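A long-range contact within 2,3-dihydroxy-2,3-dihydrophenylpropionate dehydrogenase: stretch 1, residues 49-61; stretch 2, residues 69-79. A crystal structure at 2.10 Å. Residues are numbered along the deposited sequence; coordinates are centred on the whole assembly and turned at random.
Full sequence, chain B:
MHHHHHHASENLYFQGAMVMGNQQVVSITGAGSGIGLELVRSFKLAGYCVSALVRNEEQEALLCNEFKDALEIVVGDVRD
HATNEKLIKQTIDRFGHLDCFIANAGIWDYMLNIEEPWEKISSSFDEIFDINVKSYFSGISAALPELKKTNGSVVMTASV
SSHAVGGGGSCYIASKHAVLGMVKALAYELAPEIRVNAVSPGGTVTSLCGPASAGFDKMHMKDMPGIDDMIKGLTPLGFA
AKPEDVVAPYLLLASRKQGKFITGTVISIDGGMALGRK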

# COMPACT_ATOMS: atom_id res chain seq x y z
N CYS B 49 13.23 -18.18 -27.48
CA CYS B 49 12.21 -18.86 -28.26
C CYS B 49 10.87 -18.45 -27.68
O CYS B 49 10.69 -18.45 -26.45
CB CYS B 49 12.39 -20.37 -28.19
SG CYS B 49 14.02 -20.96 -28.70
N VAL B 50 9.93 -18.08 -28.55
CA VAL B 50 8.68 -17.45 -28.13
C VAL B 50 7.51 -18.27 -28.65
O VAL B 50 7.45 -18.60 -29.84
CB VAL B 50 8.58 -16.00 -28.63
CG1 VAL B 50 7.22 -15.40 -28.28
CG2 VAL B 50 9.72 -15.17 -28.05
N SER B 51 6.59 -18.60 -27.76
CA SER B 51 5.27 -19.04 -28.18
C SER B 51 4.24 -18.01 -27.75
O SER B 51 4.45 -17.22 -26.82
CB SER B 51 4.91 -20.41 -27.61
OG SER B 51 4.44 -20.29 -26.30
N ALA B 52 3.11 -18.02 -28.44
CA ALA B 52 2.20 -16.89 -28.37
C ALA B 52 0.78 -17.37 -28.59
O ALA B 52 0.52 -18.15 -29.51
CB ALA B 52 2.56 -15.83 -29.42
N LEU B 53 -0.12 -16.92 -27.72
CA LEU B 53 -1.54 -17.18 -27.84
C LEU B 53 -2.22 -15.92 -28.35
O LEU B 53 -2.05 -14.84 -27.78
CB LEU B 53 -2.14 -17.59 -26.50
CG LEU B 53 -3.64 -17.83 -26.55
CD1 LEU B 53 -3.98 -18.83 -27.62
CD2 LEU B 53 -4.18 -18.28 -25.18
N VAL B 54 -3.00 -16.08 -29.41
CA VAL B 54 -3.55 -14.96 -30.16
C VAL B 54 -5.03 -15.20 -30.38
O VAL B 54 -5.48 -16.36 -30.40
CB VAL B 54 -2.76 -14.81 -31.47
CG1 VAL B 54 -3.31 -15.72 -32.58
CG2 VAL B 54 -2.75 -13.44 -31.86
N ARG B 55 -5.82 -14.12 -30.52
CA ARG B 55 -7.29 -14.26 -30.54
C ARG B 55 -7.84 -14.73 -31.88
O ARG B 55 -8.89 -15.38 -31.91
CB ARG B 55 -8.02 -12.96 -30.20
CG ARG B 55 -7.87 -12.41 -28.81
CD ARG B 55 -7.30 -10.98 -28.83
NE ARG B 55 -5.90 -10.91 -29.23
CZ ARG B 55 -4.89 -11.39 -28.50
NH1 ARG B 55 -5.10 -11.99 -27.35
NH2 ARG B 55 -3.68 -11.29 -28.93
N ASN B 56 -7.22 -14.37 -33.00
CA ASN B 56 -7.81 -14.74 -34.27
C ASN B 56 -6.72 -14.89 -35.33
O ASN B 56 -5.52 -14.72 -35.07
CB ASN B 56 -8.87 -13.72 -34.69
CG ASN B 56 -8.31 -12.33 -34.81
OD1 ASN B 56 -7.20 -12.13 -35.31
ND2 ASN B 56 -9.09 -11.35 -34.37
N GLU B 57 -7.17 -15.19 -36.54
CA GLU B 57 -6.28 -15.59 -37.62
C GLU B 57 -5.57 -14.39 -38.21
O GLU B 57 -4.44 -14.53 -38.68
CB GLU B 57 -7.08 -16.34 -38.69
CG GLU B 57 -8.00 -17.50 -38.18
CD GLU B 57 -8.97 -17.15 -37.02
OE1 GLU B 57 -9.03 -17.91 -36.04
OE2 GLU B 57 -9.68 -16.11 -37.07
N GLU B 58 -6.20 -13.22 -38.18
CA GLU B 58 -5.56 -12.00 -38.66
C GLU B 58 -4.34 -11.67 -37.83
O GLU B 58 -3.30 -11.26 -38.35
CB GLU B 58 -6.53 -10.82 -38.63
CG GLU B 58 -7.64 -10.86 -39.67
CD GLU B 58 -8.66 -11.94 -39.42
OE1 GLU B 58 -8.92 -12.73 -40.34
OE2 GLU B 58 -9.21 -12.02 -38.30
N GLN B 59 -4.47 -11.81 -36.51
CA GLN B 59 -3.33 -11.56 -35.64
C GLN B 59 -2.27 -12.63 -35.83
O GLN B 59 -1.07 -12.33 -35.73
CB GLN B 59 -3.81 -11.50 -34.19
CG GLN B 59 -4.82 -10.43 -33.86
CD GLN B 59 -5.25 -10.51 -32.42
OE1 GLN B 59 -5.34 -11.60 -31.85
NE2 GLN B 59 -5.51 -9.36 -31.81
N GLU B 60 -2.67 -13.86 -36.13
CA GLU B 60 -1.70 -14.88 -36.50
C GLU B 60 -0.92 -14.45 -37.73
O GLU B 60 0.31 -14.58 -37.76
CB GLU B 60 -2.41 -16.21 -36.73
CG GLU B 60 -1.47 -17.35 -36.99
CD GLU B 60 -2.21 -18.64 -37.26
OE1 GLU B 60 -3.34 -18.56 -37.80
OE2 GLU B 60 -1.68 -19.71 -36.91
N ALA B 61 -1.60 -13.92 -38.74
CA ALA B 61 -0.93 -13.52 -39.97
C ALA B 61 0.01 -12.35 -39.72
O ALA B 61 1.08 -12.26 -40.33
CB ALA B 61 -1.97 -13.15 -41.04
N ASP B 69 8.09 -18.67 -39.36
CA ASP B 69 7.73 -19.85 -38.58
C ASP B 69 8.59 -20.01 -37.34
O ASP B 69 8.57 -21.08 -36.72
CB ASP B 69 7.82 -21.10 -39.45
CG ASP B 69 6.50 -21.44 -40.08
OD1 ASP B 69 5.45 -21.23 -39.42
OD2 ASP B 69 6.51 -21.91 -41.24
N ALA B 70 9.36 -18.97 -36.97
CA ALA B 70 10.18 -19.06 -35.77
C ALA B 70 9.33 -19.17 -34.50
O ALA B 70 9.79 -19.73 -33.50
CB ALA B 70 11.13 -17.86 -35.69
N LEU B 71 8.09 -18.66 -34.52
CA LEU B 71 7.23 -18.71 -33.35
C LEU B 71 6.38 -19.97 -33.37
O LEU B 71 6.17 -20.60 -34.41
CB LEU B 71 6.31 -17.49 -33.27
CG LEU B 71 6.97 -16.13 -33.41
CD1 LEU B 71 5.94 -15.04 -33.30
CD2 LEU B 71 8.08 -15.95 -32.37
N GLU B 72 5.89 -20.33 -32.20
CA GLU B 72 4.82 -21.30 -32.06
C GLU B 72 3.58 -20.50 -31.70
O GLU B 72 3.61 -19.74 -30.73
CB GLU B 72 5.16 -22.33 -30.99
CG GLU B 72 4.28 -23.57 -31.00
CD GLU B 72 4.40 -24.37 -32.30
OE1 GLU B 72 5.51 -24.43 -32.89
OE2 GLU B 72 3.39 -24.95 -32.73
N ILE B 73 2.53 -20.63 -32.49
CA ILE B 73 1.35 -19.78 -32.36
C ILE B 73 0.12 -20.65 -32.20
O ILE B 73 -0.06 -21.63 -32.92
CB ILE B 73 1.20 -18.83 -33.57
CG1 ILE B 73 2.45 -17.96 -33.72
CG2 ILE B 73 -0.07 -17.98 -33.44
CD1 ILE B 73 2.48 -17.11 -34.99
N VAL B 74 -0.70 -20.32 -31.22
CA VAL B 74 -2.01 -20.93 -31.02
C VAL B 74 -3.04 -19.81 -31.13
O VAL B 74 -2.86 -18.74 -30.53
CB VAL B 74 -2.12 -21.63 -29.65
CG1 VAL B 74 -3.53 -22.07 -29.39
CG2 VAL B 74 -1.16 -22.80 -29.56
N VAL B 75 -4.08 -20.04 -31.93
CA VAL B 75 -5.19 -19.10 -32.08
C VAL B 75 -6.36 -19.61 -31.25
O VAL B 75 -6.76 -20.77 -31.41
CB VAL B 75 -5.61 -18.97 -33.56
CG1 VAL B 75 -6.86 -18.10 -33.65
CG2 VAL B 75 -4.47 -18.43 -34.43
N GLY B 76 -6.91 -18.77 -30.39
CA GLY B 76 -8.06 -19.17 -29.61
C GLY B 76 -8.29 -18.26 -28.42
O GLY B 76 -7.68 -17.20 -28.29
N ASP B 77 -9.18 -18.71 -27.54
CA ASP B 77 -9.74 -17.91 -26.46
C ASP B 77 -9.10 -18.31 -25.14
O ASP B 77 -9.13 -19.49 -24.75
CB ASP B 77 -11.25 -18.09 -26.41
CG ASP B 77 -11.93 -17.12 -25.48
OD1 ASP B 77 -11.35 -16.77 -24.42
OD2 ASP B 77 -13.05 -16.72 -25.80
N VAL B 78 -8.51 -17.33 -24.44
CA VAL B 78 -7.80 -17.61 -23.20
C VAL B 78 -8.75 -18.07 -22.09
O VAL B 78 -8.32 -18.76 -21.15
CB VAL B 78 -6.95 -16.37 -22.82
CG1 VAL B 78 -7.79 -15.32 -22.15
CG2 VAL B 78 -5.76 -16.76 -21.96
N ARG B 79 -10.04 -17.77 -22.20
CA ARG B 79 -11.02 -18.25 -21.23
C ARG B 79 -11.30 -19.74 -21.33
O ARG B 79 -12.05 -20.26 -20.51
CB ARG B 79 -12.35 -17.52 -21.40
CG ARG B 79 -12.29 -16.09 -20.98
CD ARG B 79 -13.58 -15.42 -21.33
NE ARG B 79 -13.75 -15.27 -22.76
CZ ARG B 79 -14.81 -14.70 -23.32
NH1 ARG B 79 -15.81 -14.25 -22.55
NH2 ARG B 79 -14.90 -14.60 -24.64
O HOH W 1 10.81 -18.33 -31.43

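Strands 49-54 and 72-75 lie side by side in parallel, 4.7 Å apart at closest approach and 9° from alignment. The backbone ladder alternates: Ala52 N donates to Glu72 O (2.9 Å), Val74 N to Ala52 O (3.0 Å), Val54 N to Val74 O (2.9 Å) and Gly76 N to Val54 O (2.8 Å). It begins weakly, with Glu72 N to Val50 O at 3.3 Å; just before this, a water accepts from Val50 N and donates to Ala70 O, bridging Val50 of the first strand to the loop that leads into the second.

Leu53 and Val74 share one face of the sheet. Leu53 leans toward the neighbouring strand, setting CD1 3.7 Å from Val74 CG1, while its CD2 meets Val78 CG2 at 3.9 Å. Gly76 offers no side chain beside this leucine, and its backbone angles alone call for glycine.

On the other face, Val54 CG1 nestles between two branched neighbours, 3.5 Å from Val75 CG2 and 4.0 Å from Ile73 CG2. The chain then turns into helix 57-61, capped by Asn56 OD1, which accepts from Gln59 N (3.0 Å). Val75 becomes the bump here: its CG1 lies 3.5 Å from Asn56 CA and 3.2 Å from Glu57 OE1. The valine, leucine and isoleucine pairings are van der Waals contacts between apolar groups, and Glu60 joins in through its methylene carbon, CG lying 3.9 Å from Ile73 CG2.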